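Alpha-1,2-mannosyltransferase (Ktr4), putative (Neosartorya fumigata, PDB 7BOP) is a putative fungal mannosyltransferase of the GT-A clan, whose pocket in this model holds guanosine-5'-diphosphate beside a manganese ion. Local coordinates at residues A[134-139]-A[167-172]; A[130-135]-A[179-184]; A[48-53]-A[211-216]. All coordinates share one frame; numbering follows the deposited sequence.

Contacts 1 and 2 are neighbours, their centres 11 Å apart. They share Glu134 and His135 on the short helix 133-136, which faces helix 165-177 in contact 1 and the loop 179-184 in contact 2. Val131 CG1 packs on Trp136 CB at 4.0 Å where the two meet. Contact 1 supplies Trp136, Tyr167 and Met170 to the guanosine-5'-diphosphate pocket, while contact 2 comes near it through the side chain of Val131, about 6 Å from the ligand. Contact 3 lies across the chain's centre from contact 1, with 34 Å between centres and nearest atoms about 19 Å apart. It joins helix 207-213 to a loop whose Ala52 binds sodium away from the touching residues.

Contact 1 of 3, residues A[134-139]-A[167-172]; sequences EHWDPP and YHQMCR. With GDP (guanosine-5'-diphosphate), chain H.
Trp136 and Gln169 join the short helix 133-136 and the loop after it to helix 165-177, beside the guanosine-5'-diphosphate pocket of this GT-A glycosyltransferase. Gln169 crosses the indole at about a right angle. Its CB sits over the centre of the six-membered ring, 3.8 Å from the centroid and almost on the ring normal, a CH-pi contact. Further out, NE2 lies over the same face and donates to Trp136 O at 2.9 Å, with an N-H...O angle of 152° and the donor 54° above the carbonyl plane. One glutamine can reach both groups because Trp136 CG is anti to the backbone N (chi1 -169°), beside its own carbonyl carbon. Two waters fix the turn of the buried amide: water 3 accepts from NE2 and donates to Asp137 OD1, while water 2 donates to OE1 and takes the indole NE1-H at 2.8 Å.

A turn further along the helix, Arg172 meets Pro139 tip to tip, and Pro139 CD rests 3.8 Å above the centre of the guanidinium. The arginine's charge is paired outside the contact, where NE makes a salt bridge to Asp304. Phe310 packs on both Arg172 and Pro139.

Ligand contacts come from both segments. Trp136 CZ2 approaches GDP O6 at 3.5 Å, with the oxygen near the ring plane, and Met170 CG lies 3.3 Å from GDP O4'. Met170 CE bends over one face of the Tyr167 ring, toward its rim, and the hydroxyl OH of that tyrosine donates to GDP O3B at 2.7 Å.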
loop_
_atom_site.group_PDB
_atom_site.type_symbol
_atom_site.label_atom_id
_atom_site.label_comp_id
_atom_site.label_asym_id
_atom_site.label_seq_id
_atom_site.Cartn_x
_atom_site.Cartn_y
_atom_site.Cartn_z
ATOM N N GLU A 134 5.442 -9.588 -20.445
ATOM C CA GLU A 134 4.875 -10.740 -19.727
ATOM C C GLU A 134 4.373 -10.437 -18.297
ATOM O O GLU A 134 3.598 -11.214 -17.743
ATOM C CB GLU A 134 5.859 -11.931 -19.717
ATOM C CG GLU A 134 7.135 -11.748 -18.892
ATOM C CD GLU A 134 8.367 -11.335 -19.700
ATOM O OE1 GLU A 134 8.226 -10.629 -20.736
ATOM O OE2 GLU A 134 9.489 -11.709 -19.270
ATOM N N HIS A 135 4.832 -9.333 -17.701
ATOM C CA HIS A 135 4.349 -8.867 -16.394
ATOM C C HIS A 135 3.253 -7.805 -16.476
ATOM O O HIS A 135 2.746 -7.382 -15.437
ATOM C CB HIS A 135 5.507 -8.290 -15.575
ATOM C CG HIS A 135 6.514 -9.303 -15.144
ATOM N ND1 HIS A 135 7.705 -8.953 -14.547
ATOM C CD2 HIS A 135 6.514 -10.655 -15.223
ATOM C CE1 HIS A 135 8.391 -10.046 -14.267
ATOM N NE2 HIS A 135 7.694 -11.091 -14.672
ATOM N N TRP A 136 2.911 -7.363 -17.685
ATOM C CA TRP A 136 1.959 -6.269 -17.907
ATOM C C TRP A 136 0.764 -6.676 -18.753
ATOM O O TRP A 136 -0.368 -6.339 -18.408
ATOM C CB TRP A 136 2.652 -5.084 -18.587
ATOM C CG TRP A 136 1.823 -3.831 -18.604
ATOM C CD1 TRP A 136 1.234 -3.246 -19.684
ATOM C CD2 TRP A 136 1.498 -3.012 -17.473
ATOM N NE1 TRP A 136 0.560 -2.107 -19.298
ATOM C CE2 TRP A 136 0.708 -1.941 -17.946
ATOM C CE3 TRP A 136 1.801 -3.078 -16.106
ATOM C CZ2 TRP A 136 0.211 -0.943 -17.098
ATOM C CZ3 TRP A 136 1.310 -2.081 -15.260
ATOM C CH2 TRP A 136 0.517 -1.030 -15.765
ATOM N N ASP A 137 1.014 -7.349 -19.882
ATOM C CA ASP A 137 -0.072 -7.819 -20.756
ATOM C C ASP A 137 -0.986 -8.778 -20.004
ATOM O O ASP A 137 -0.507 -9.559 -19.184
ATOM C CB ASP A 137 0.470 -8.547 -21.998
ATOM C CG ASP A 137 1.200 -7.622 -22.969
ATOM O OD1 ASP A 137 1.164 -6.385 -22.813
ATOM O OD2 ASP A 137 1.830 -8.157 -23.900
ATOM N N PRO A 138 -2.303 -8.738 -20.285
ATOM C CA PRO A 138 -3.157 -9.732 -19.643
ATOM C C PRO A 138 -2.716 -11.143 -20.031
ATOM O O PRO A 138 -2.280 -11.335 -21.157
ATOM C CB PRO A 138 -4.550 -9.427 -20.209
ATOM C CG PRO A 138 -4.489 -8.001 -20.640
ATOM C CD PRO A 138 -3.078 -7.773 -21.089
ATOM N N PRO A 139 -2.797 -12.110 -19.109
ATOM C CA PRO A 139 -2.389 -13.468 -19.473
ATOM C C PRO A 139 -3.283 -14.106 -20.549
ATOM O O PRO A 139 -4.441 -13.694 -20.737
ATOM C CB PRO A 139 -2.475 -14.247 -18.160
ATOM C CG PRO A 139 -3.297 -13.427 -17.239
ATOM C CD PRO A 139 -3.335 -12.019 -17.740
ATOM N N TYR A 167 -5.762 0.219 -15.586
ATOM C CA TYR A 167 -5.969 0.172 -14.144
ATOM C C TYR A 167 -5.903 -1.264 -13.636
ATOM O O TYR A 167 -5.264 -1.540 -12.609
ATOM C CB TYR A 167 -7.296 0.825 -13.723
ATOM C CG TYR A 167 -7.303 1.125 -12.253
ATOM C CD1 TYR A 167 -6.730 2.299 -11.763
ATOM C CD2 TYR A 167 -7.830 0.215 -11.333
ATOM C CE1 TYR A 167 -6.709 2.573 -10.406
ATOM C CE2 TYR A 167 -7.812 0.484 -9.972
ATOM C CZ TYR A 167 -7.245 1.662 -9.516
ATOM O OH TYR A 167 -7.214 1.946 -8.176
ATOM N N HIS A 168 -6.541 -2.174 -14.374
ATOM C CA HIS A 168 -6.526 -3.596 -14.036
ATOM C C HIS A 168 -5.096 -4.146 -14.137
ATOM O O HIS A 168 -4.661 -4.923 -13.291
ATOM C CB HIS A 168 -7.444 -4.409 -14.958
ATOM C CG HIS A 168 -8.900 -4.051 -14.871
ATOM N ND1 HIS A 168 -9.831 -4.853 -14.250
ATOM C CD2 HIS A 168 -9.591 -3.004 -15.377
ATOM C CE1 HIS A 168 -11.028 -4.305 -14.362
ATOM N NE2 HIS A 168 -10.908 -3.179 -15.035
ATOM N N GLN A 169 -4.370 -3.735 -15.175
ATOM C CA GLN A 169 -2.979 -4.182 -15.350
ATOM C C GLN A 169 -2.088 -3.694 -14.199
ATOM O O GLN A 169 -1.245 -4.436 -13.703
ATOM C CB GLN A 169 -2.428 -3.708 -16.694
ATOM C CG GLN A 169 -3.117 -4.366 -17.878
ATOM C CD GLN A 169 -2.711 -3.730 -19.190
ATOM O OE1 GLN A 169 -3.187 -2.653 -19.531
ATOM N NE2 GLN A 169 -1.816 -4.384 -19.924
ATOM N N MET A 170 -2.307 -2.453 -13.772
ATOM C CA MET A 170 -1.614 -1.887 -12.618
ATOM C C MET A 170 -1.907 -2.668 -11.337
ATOM O O MET A 170 -0.990 -2.987 -10.588
ATOM C CB MET A 170 -1.964 -0.401 -12.466
ATOM C CG MET A 170 -1.362 0.261 -11.242
ATOM S SD MET A 170 -2.337 -0.000 -9.746
ATOM C CE MET A 170 -3.823 0.915 -10.150
ATOM N N CYS A 171 -3.174 -2.984 -11.094
ATOM C CA CYS A 171 -3.554 -3.741 -9.899
ATOM C C CYS A 171 -2.906 -5.122 -9.869
ATOM O O CYS A 171 -2.407 -5.570 -8.835
ATOM C CB CYS A 171 -5.074 -3.885 -9.804
ATOM S SG CYS A 171 -5.931 -2.336 -9.417
ATOM N N ARG A 172 -2.928 -5.793 -11.009
ATOM C CA ARG A 172 -2.280 -7.095 -11.158
ATOM C C ARG A 172 -0.761 -6.991 -10.955
ATOM O O ARG A 172 -0.167 -7.819 -10.251
ATOM C CB ARG A 172 -2.600 -7.682 -12.529
ATOM C CG ARG A 172 -1.929 -9.010 -12.814
ATOM C CD ARG A 172 -2.440 -9.603 -14.106
ATOM N NE ARG A 172 -1.834 -10.910 -14.325
ATOM C CZ ARG A 172 -0.742 -11.155 -15.050
ATOM N NH1 ARG A 172 -0.086 -10.190 -15.703
ATOM N NH2 ARG A 172 -0.303 -12.405 -15.137
HETATM P PB GDP H . -5.424 5.517 -7.715
HETATM O O1B GDP H . -6.360 6.603 -8.162
HETATM O O2B GDP H . -4.317 5.991 -6.756
HETATM O O3B GDP H . -6.079 4.220 -7.281
HETATM O O3A GDP H . -4.707 5.137 -9.124
HETATM P PA GDP H . -3.430 5.895 -9.778
HETATM O O1A GDP H . -3.806 6.452 -11.130
HETATM O O2A GDP H . -2.785 6.787 -8.693
HETATM O "O5'" GDP H . -2.550 4.578 -10.058
HETATM C "C5'" GDP H . -1.882 3.894 -8.998
HETATM C "C4'" GDP H . -0.374 3.909 -9.232
HETATM O "O4'" GDP H . -0.080 3.201 -10.440
HETATM C "C3'" GDP H . 0.217 5.297 -9.439
HETATM O "O3'" GDP H . 1.566 5.267 -8.943
HETATM C "C2'" GDP H . 0.168 5.514 -10.943
HETATM O "O2'" GDP H . 1.190 6.402 -11.393
HETATM C "C1'" GDP H . 0.371 4.094 -11.462
HETATM N N9 GDP H . -0.315 3.700 -12.717
HETATM C C8 GDP H . -1.641 3.475 -12.938
HETATM N N7 GDP H . -1.842 3.070 -14.214
HETATM C C5 GDP H . -0.640 3.022 -14.823
HETATM C C6 GDP H . -0.124 2.677 -16.165
HETATM O O6 GDP H . -0.924 2.330 -17.049
HETATM N N1 GDP H . 1.205 2.747 -16.392
HETATM C C2 GDP H . 2.081 3.117 -15.423
HETATM N N2 GDP H . 3.411 3.182 -15.686
HETATM N N3 GDP H . 1.671 3.456 -14.175
HETATM C C4 GDP H . 0.359 3.421 -13.830
HETATM O O HOH W 1 -0.155 -6.738 -14.973
HETATM O O HOH W 2 -1.382 -0.739 -20.776
HETATM O O HOH W 3 -0.663 -4.201 -22.548
#

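Contact 2 of 3, residues A[130-135]-A[179-184]; sequences QVPKEH and YKHPAL
His181 donates its NE2-H to the carbonyl of Gln130, the single hydrogen bond between the two segments. NE2 and Gln130 O are 2.8 Å apart and the N-H...O angle is 175°. The oxygen lies in the plane of the imidazole, although the donor itself stands 46° above the carbonyl plane. His181 CG is anti to its backbone N (chi1 -162°), which carries CG from CB toward the Gln130 side. Beside this bond Pro132 crosses the ring obliquely, its CD 3.6 Å from His181 CD2. His135 adds a looser touch, bringing CE1 to 3.7 Å from Lys180 O and to 4.1 Å from Lys180 CB.

The other ring nitrogen of His181 fixes the imidazole in turn: Ala183 N donates to ND1 at 3.2 Å, near the ring plane, and Phe105 packs edge-to-face with the same ring. With ND1 accepting and NE2 donating, the pattern is consistent with a neutral imidazole carrying its proton on NE2.

In the GT-A fold this is where strand 126-130, paired in parallel with strand 102-106, runs out into helix 133-136. Gln130 closes the strand, its NE2 bound to Asp107 O, and Val131 carries the pairing one residue further by backbone bonding to Asn106. The chain then turns, and His135 N bonds to Pro132 O at 2.9 Å; the bond to CB of His135 points toward 179-184. Across the contact the loop bends as well, through a bond of 3.1 Å from Leu184 N to His181 O. Lys180 itself leads its amine away, to Gly176 O and a salt bridge with Asp297.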
loop_
_atom_site.group_PDB
_atom_site.type_symbol
_atom_site.label_atom_id
_atom_site.label_comp_id
_atom_site.label_asym_id
_atom_site.label_seq_id
_atom_site.Cartn_x
_atom_site.Cartn_y
_atom_site.Cartn_z
ATOM N N GLN A 130 11.709 -0.660 -17.089
ATOM C CA GLN A 130 10.504 -0.937 -17.838
ATOM C C GLN A 130 9.923 -2.242 -17.346
ATOM O O GLN A 130 10.663 -3.189 -17.072
ATOM C CB GLN A 130 10.784 -1.012 -19.336
ATOM C CG GLN A 130 9.521 -0.889 -20.170
ATOM C CD GLN A 130 9.796 -0.826 -21.660
ATOM O OE1 GLN A 130 10.909 -1.085 -22.101
ATOM N NE2 GLN A 130 8.772 -0.486 -22.443
ATOM N N VAL A 131 8.600 -2.294 -17.240
ATOM C CA VAL A 131 7.918 -3.529 -16.868
ATOM C C VAL A 131 7.918 -4.455 -18.088
ATOM O O VAL A 131 7.497 -4.034 -19.146
ATOM C CB VAL A 131 6.460 -3.262 -16.432
ATOM C CG1 VAL A 131 5.740 -4.576 -16.145
ATOM C CG2 VAL A 131 6.437 -2.348 -15.205
ATOM N N PRO A 132 8.381 -5.713 -17.944
ATOM C CA PRO A 132 8.338 -6.610 -19.120
ATOM C C PRO A 132 6.905 -6.900 -19.585
ATOM O O PRO A 132 5.990 -6.952 -18.757
ATOM C CB PRO A 132 9.017 -7.904 -18.633
ATOM C CG PRO A 132 9.540 -7.640 -17.267
ATOM C CD PRO A 132 8.954 -6.360 -16.751
ATOM N N LYS A 133 6.728 -7.100 -20.891
ATOM C CA LYS A 133 5.419 -7.399 -21.492
ATOM C C LYS A 133 4.703 -8.535 -20.772
ATOM O O LYS A 133 3.504 -8.449 -20.506
ATOM C CB LYS A 133 5.544 -7.758 -22.989
ATOM C CG LYS A 133 5.716 -6.568 -23.933
ATOM C CD LYS A 133 7.181 -6.261 -24.259
ATOM C CE LYS A 133 7.346 -4.951 -25.024
ATOM N NZ LYS A 133 7.252 -3.751 -24.139
ATOM N N GLU A 134 5.442 -9.588 -20.445
ATOM C CA GLU A 134 4.875 -10.740 -19.727
ATOM C C GLU A 134 4.373 -10.437 -18.297
ATOM O O GLU A 134 3.598 -11.214 -17.743
ATOM C CB GLU A 134 5.859 -11.931 -19.717
ATOM C CG GLU A 134 7.135 -11.748 -18.892
ATOM C CD GLU A 134 8.367 -11.335 -19.700
ATOM O OE1 GLU A 134 8.226 -10.629 -20.736
ATOM O OE2 GLU A 134 9.489 -11.709 -19.270
ATOM N N HIS A 135 4.832 -9.333 -17.701
ATOM C CA HIS A 135 4.349 -8.867 -16.394
ATOM C C HIS A 135 3.253 -7.805 -16.476
ATOM O O HIS A 135 2.746 -7.382 -15.437
ATOM C CB HIS A 135 5.507 -8.290 -15.575
ATOM C CG HIS A 135 6.514 -9.303 -15.144
ATOM N ND1 HIS A 135 7.705 -8.953 -14.547
ATOM C CD2 HIS A 135 6.514 -10.655 -15.223
ATOM C CE1 HIS A 135 8.391 -10.046 -14.267
ATOM N NE2 HIS A 135 7.694 -11.091 -14.672
ATOM N N TYR A 179 7.386 -7.651 -7.314
ATOM C CA TYR A 179 8.387 -8.406 -6.570
ATOM C C TYR A 179 9.133 -9.480 -7.392
ATOM O O TYR A 179 10.047 -10.111 -6.868
ATOM C CB TYR A 179 7.791 -9.029 -5.306
ATOM C CG TYR A 179 6.604 -9.955 -5.504
ATOM C CD1 TYR A 179 6.782 -11.317 -5.734
ATOM C CD2 TYR A 179 5.295 -9.467 -5.399
ATOM C CE1 TYR A 179 5.694 -12.162 -5.888
ATOM C CE2 TYR A 179 4.199 -10.302 -5.545
ATOM C CZ TYR A 179 4.397 -11.646 -5.783
ATOM O OH TYR A 179 3.306 -12.472 -5.930
ATOM N N LYS A 180 8.716 -9.690 -8.640
ATOM C CA LYS A 180 9.405 -10.552 -9.599
ATOM C C LYS A 180 10.227 -9.775 -10.619
ATOM O O LYS A 180 10.850 -10.387 -11.477
ATOM C CB LYS A 180 8.384 -11.408 -10.355
ATOM C CG LYS A 180 7.605 -12.366 -9.477
ATOM C CD LYS A 180 6.680 -13.213 -10.333
ATOM C CE LYS A 180 5.886 -14.200 -9.500
ATOM N NZ LYS A 180 4.471 -13.763 -9.307
ATOM N N HIS A 181 10.233 -8.444 -10.553
ATOM C CA HIS A 181 10.998 -7.656 -11.515
ATOM C C HIS A 181 12.506 -7.851 -11.261
ATOM O O HIS A 181 12.940 -7.809 -10.104
ATOM C CB HIS A 181 10.643 -6.177 -11.447
ATOM C CG HIS A 181 11.067 -5.418 -12.663
ATOM N ND1 HIS A 181 12.380 -5.078 -12.894
ATOM C CD2 HIS A 181 10.371 -4.952 -13.722
ATOM C CE1 HIS A 181 12.477 -4.424 -14.036
ATOM N NE2 HIS A 181 11.268 -4.329 -14.558
ATOM N N PRO A 182 13.303 -8.082 -12.328
ATOM C CA PRO A 182 14.756 -8.323 -12.140
ATOM C C PRO A 182 15.519 -7.240 -11.357
ATOM O O PRO A 182 16.373 -7.551 -10.541
ATOM C CB PRO A 182 15.282 -8.405 -13.586
ATOM C CG PRO A 182 14.125 -8.926 -14.366
ATOM C CD PRO A 182 12.891 -8.327 -13.728
ATOM N N ALA A 183 15.225 -5.982 -11.645
ATOM C CA ALA A 183 15.729 -4.826 -10.888
ATOM C C ALA A 183 15.658 -4.920 -9.359
ATOM O O ALA A 183 16.506 -4.329 -8.675
ATOM C CB ALA A 183 15.048 -3.553 -11.357
ATOM N N LEU A 184 14.672 -5.647 -8.827
ATOM C CA LEU A 184 14.523 -5.805 -7.382
ATOM C C LEU A 184 15.080 -7.109 -6.813
ATOM O O LEU A 184 14.949 -7.355 -5.613
ATOM C CB LEU A 184 13.042 -5.663 -6.992
ATOM C CG LEU A 184 12.410 -4.302 -7.270
ATOM C CD1 LEU A 184 10.964 -4.295 -6.773
ATOM C CD2 LEU A 184 13.200 -3.178 -6.615
#

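Contact 3 of 3, residues A[48-53]-A[211-216]; sequences HLWRAD and MEDRNL. With NA (sodium ion), chain I.
His48 and Asp213 bring the two backbones nearest, with their CA atoms 8.6 Å apart, where the loop before strand 69-74 meets the C-terminal end of helix 207-213 at the surface. At this separation no backbone-to-backbone bond forms, and side chains make the contact. Segment 48-53 is irregular, and 211-216 holds the last helical turn, which ends in a Schellman motif: Leu216 N bonds to Met211 O at 2.8 Å and Asn215 N to Glu212 O at 3.1 Å, with Asn215 as C-prime residue.

Arg214, its chain extended from CG to NE, reaches His48 O with NH2 at 2.9 Å. The N-H...O angle is 177° and the oxygen lies in the guanidinium plane. Trp50 NE1 donates to Asp213 OD2 at 2.7 Å, at an N-H...O angle of 148°. This oxygen lies in the indole plane and uses its syn lone pair, while indole and carboxylate planes are turned 58° apart. Within the loop, His48 folds over the indole and sets NE2 3.5 Å above the centre of its ring; Arg209 makes a cation-pi contact with the same tryptophan. Water 4 sits between the two bridges, accepting from Arg214 NH1 at 3.0 Å and lying close to both His48 O and Asp213 OD2. Further along, Ala52 O binds a sodium ion at 2.2 Å with Asn55 O and waters 5 and 6.

The arginine grips main chain on both sides of the contact: NH2 also bonds to Glu46 O in the loop, and NH1 to Phe210 O in the helix. A positive group at a helix C-terminus would be expected to suit its dipole and may ease the charge of Asp213; the indole N-H and the nearby water would probably add to this.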
loop_
_atom_site.group_PDB
_atom_site.type_symbol
_atom_site.label_atom_id
_atom_site.label_comp_id
_atom_site.label_asym_id
_atom_site.label_seq_id
_atom_site.Cartn_x
_atom_site.Cartn_y
_atom_site.Cartn_z
ATOM N N HIS A 48 15.991 0.228 19.493
ATOM C CA HIS A 48 17.106 0.888 18.834
ATOM C C HIS A 48 16.662 1.438 17.467
ATOM O O HIS A 48 15.965 0.752 16.708
ATOM C CB HIS A 48 18.281 -0.082 18.673
ATOM C CG HIS A 48 19.420 0.495 17.901
ATOM N ND1 HIS A 48 20.263 1.448 18.427
ATOM C CD2 HIS A 48 19.823 0.297 16.625
ATOM C CE1 HIS A 48 21.159 1.790 17.519
ATOM N NE2 HIS A 48 20.913 1.107 16.417
ATOM N N LEU A 49 17.051 2.678 17.177
ATOM C CA LEU A 49 16.755 3.311 15.896
ATOM C C LEU A 49 18.066 3.762 15.266
ATOM O O LEU A 49 18.944 4.273 15.953
ATOM C CB LEU A 49 15.818 4.505 16.091
ATOM C CG LEU A 49 14.441 4.184 16.696
ATOM C CD1 LEU A 49 13.666 5.454 17.021
ATOM C CD2 LEU A 49 13.643 3.274 15.774
ATOM N N TRP A 50 18.182 3.573 13.960
ATOM C CA TRP A 50 19.364 3.984 13.210
ATOM C C TRP A 50 19.207 5.435 12.783
ATOM O O TRP A 50 18.274 5.764 12.042
ATOM C CB TRP A 50 19.561 3.061 12.011
ATOM C CG TRP A 50 19.903 1.683 12.438
ATOM C CD1 TRP A 50 19.040 0.650 12.671
ATOM C CD2 TRP A 50 21.208 1.195 12.744
ATOM N NE1 TRP A 50 19.736 -0.469 13.075
ATOM C CE2 TRP A 50 21.070 -0.156 13.137
ATOM C CE3 TRP A 50 22.487 1.768 12.718
ATOM C CZ2 TRP A 50 22.170 -0.949 13.510
ATOM C CZ3 TRP A 50 23.586 0.982 13.082
ATOM C CH2 TRP A 50 23.419 -0.364 13.469
ATOM N N ARG A 51 20.117 6.293 13.268
ATOM C CA ARG A 51 20.099 7.741 13.021
ATOM C C ARG A 51 21.079 8.164 11.934
ATOM O O ARG A 51 22.153 7.582 11.802
ATOM C CB ARG A 51 20.504 8.507 14.286
ATOM C CG ARG A 51 19.769 8.128 15.560
ATOM C CD ARG A 51 18.335 8.562 15.475
ATOM N NE ARG A 51 17.610 8.339 16.723
ATOM C CZ ARG A 51 16.319 8.616 16.884
ATOM N NH1 ARG A 51 15.614 9.117 15.868
ATOM N NH2 ARG A 51 15.731 8.387 18.056
ATOM N N ALA A 52 20.720 9.210 11.195
ATOM C CA ALA A 52 21.595 9.757 10.158
ATOM C C ALA A 52 22.821 10.473 10.740
ATOM O O ALA A 52 23.886 10.481 10.114
ATOM C CB ALA A 52 20.830 10.710 9.258
ATOM N N ASP A 53 22.665 11.073 11.918
ATOM C CA ASP A 53 23.718 11.914 12.498
ATOM C C ASP A 53 24.893 11.135 13.096
ATOM O O ASP A 53 25.940 11.725 13.303
ATOM C CB ASP A 53 23.158 12.915 13.519
ATOM C CG ASP A 53 22.244 12.272 14.528
ATOM O OD1 ASP A 53 21.068 12.018 14.168
ATOM O OD2 ASP A 53 22.688 12.013 15.663
ATOM N N MET A 211 12.287 -1.808 10.183
ATOM C CA MET A 211 11.578 -3.018 9.732
ATOM C C MET A 211 12.463 -4.259 9.880
ATOM O O MET A 211 12.043 -5.277 10.437
ATOM C CB MET A 211 11.152 -2.931 8.265
ATOM C CG MET A 211 10.217 -1.786 7.901
ATOM S SD MET A 211 8.517 -2.081 8.356
ATOM C CE MET A 211 8.042 -3.392 7.238
ATOM N N GLU A 212 13.685 -4.162 9.365
ATOM C CA GLU A 212 14.597 -5.299 9.351
ATOM C C GLU A 212 14.979 -5.797 10.740
ATOM O O GLU A 212 14.943 -7.002 10.984
ATOM C CB GLU A 212 15.851 -4.973 8.542
ATOM C CG GLU A 212 16.768 -6.169 8.377
ATOM C CD GLU A 212 17.808 -5.970 7.302
ATOM O OE1 GLU A 212 18.081 -6.946 6.579
ATOM O OE2 GLU A 212 18.347 -4.859 7.183
ATOM N N ASP A 213 15.312 -4.883 11.642
ATOM C CA ASP A 213 15.731 -5.252 12.998
ATOM C C ASP A 213 14.619 -5.904 13.789
ATOM O O ASP A 213 14.903 -6.665 14.706
ATOM C CB ASP A 213 16.221 -4.036 13.790
ATOM C CG ASP A 213 17.513 -3.457 13.242
ATOM O OD1 ASP A 213 18.145 -4.121 12.405
ATOM O OD2 ASP A 213 17.864 -2.327 13.639
ATOM N N ARG A 214 13.362 -5.604 13.442
ATOM C CA ARG A 214 12.205 -6.216 14.115
ATOM C C ARG A 214 11.522 -7.331 13.305
ATOM O O ARG A 214 10.454 -7.814 13.692
ATOM C CB ARG A 214 11.211 -5.107 14.469
ATOM C CG ARG A 214 11.723 -4.190 15.553
ATOM C CD ARG A 214 11.049 -2.829 15.523
ATOM N NE ARG A 214 11.707 -1.909 16.441
ATOM C CZ ARG A 214 12.881 -1.313 16.215
ATOM N NH1 ARG A 214 13.549 -1.513 15.077
ATOM N NH2 ARG A 214 13.382 -0.488 17.131
ATOM N N ASN A 215 12.142 -7.742 12.201
ATOM C CA ASN A 215 11.598 -8.738 11.271
ATOM C C ASN A 215 10.163 -8.422 10.824
ATOM O O ASN A 215 9.312 -9.315 10.716
ATOM C CB ASN A 215 11.709 -10.138 11.882
ATOM C CG ASN A 215 13.152 -10.532 12.132
ATOM O OD1 ASN A 215 13.952 -10.569 11.203
ATOM N ND2 ASN A 215 13.491 -10.810 13.368
ATOM N N LEU A 216 9.906 -7.143 10.560
ATOM C CA LEU A 216 8.578 -6.719 10.152
ATOM C C LEU A 216 8.336 -7.024 8.685
ATOM O O LEU A 216 9.254 -7.012 7.852
ATOM C CB LEU A 216 8.347 -5.239 10.461
ATOM C CG LEU A 216 8.507 -4.846 11.933
ATOM C CD1 LEU A 216 8.171 -3.377 12.124
ATOM C CD2 LEU A 216 7.684 -5.700 12.892
HETATM NA NA NA I . 25.804 10.739 8.980
HETATM O O HOH W 4 15.972 -0.173 14.044
HETATM O O HOH W 5 25.517 10.578 6.630
HETATM O O HOH W 6 25.639 13.027 9.188
#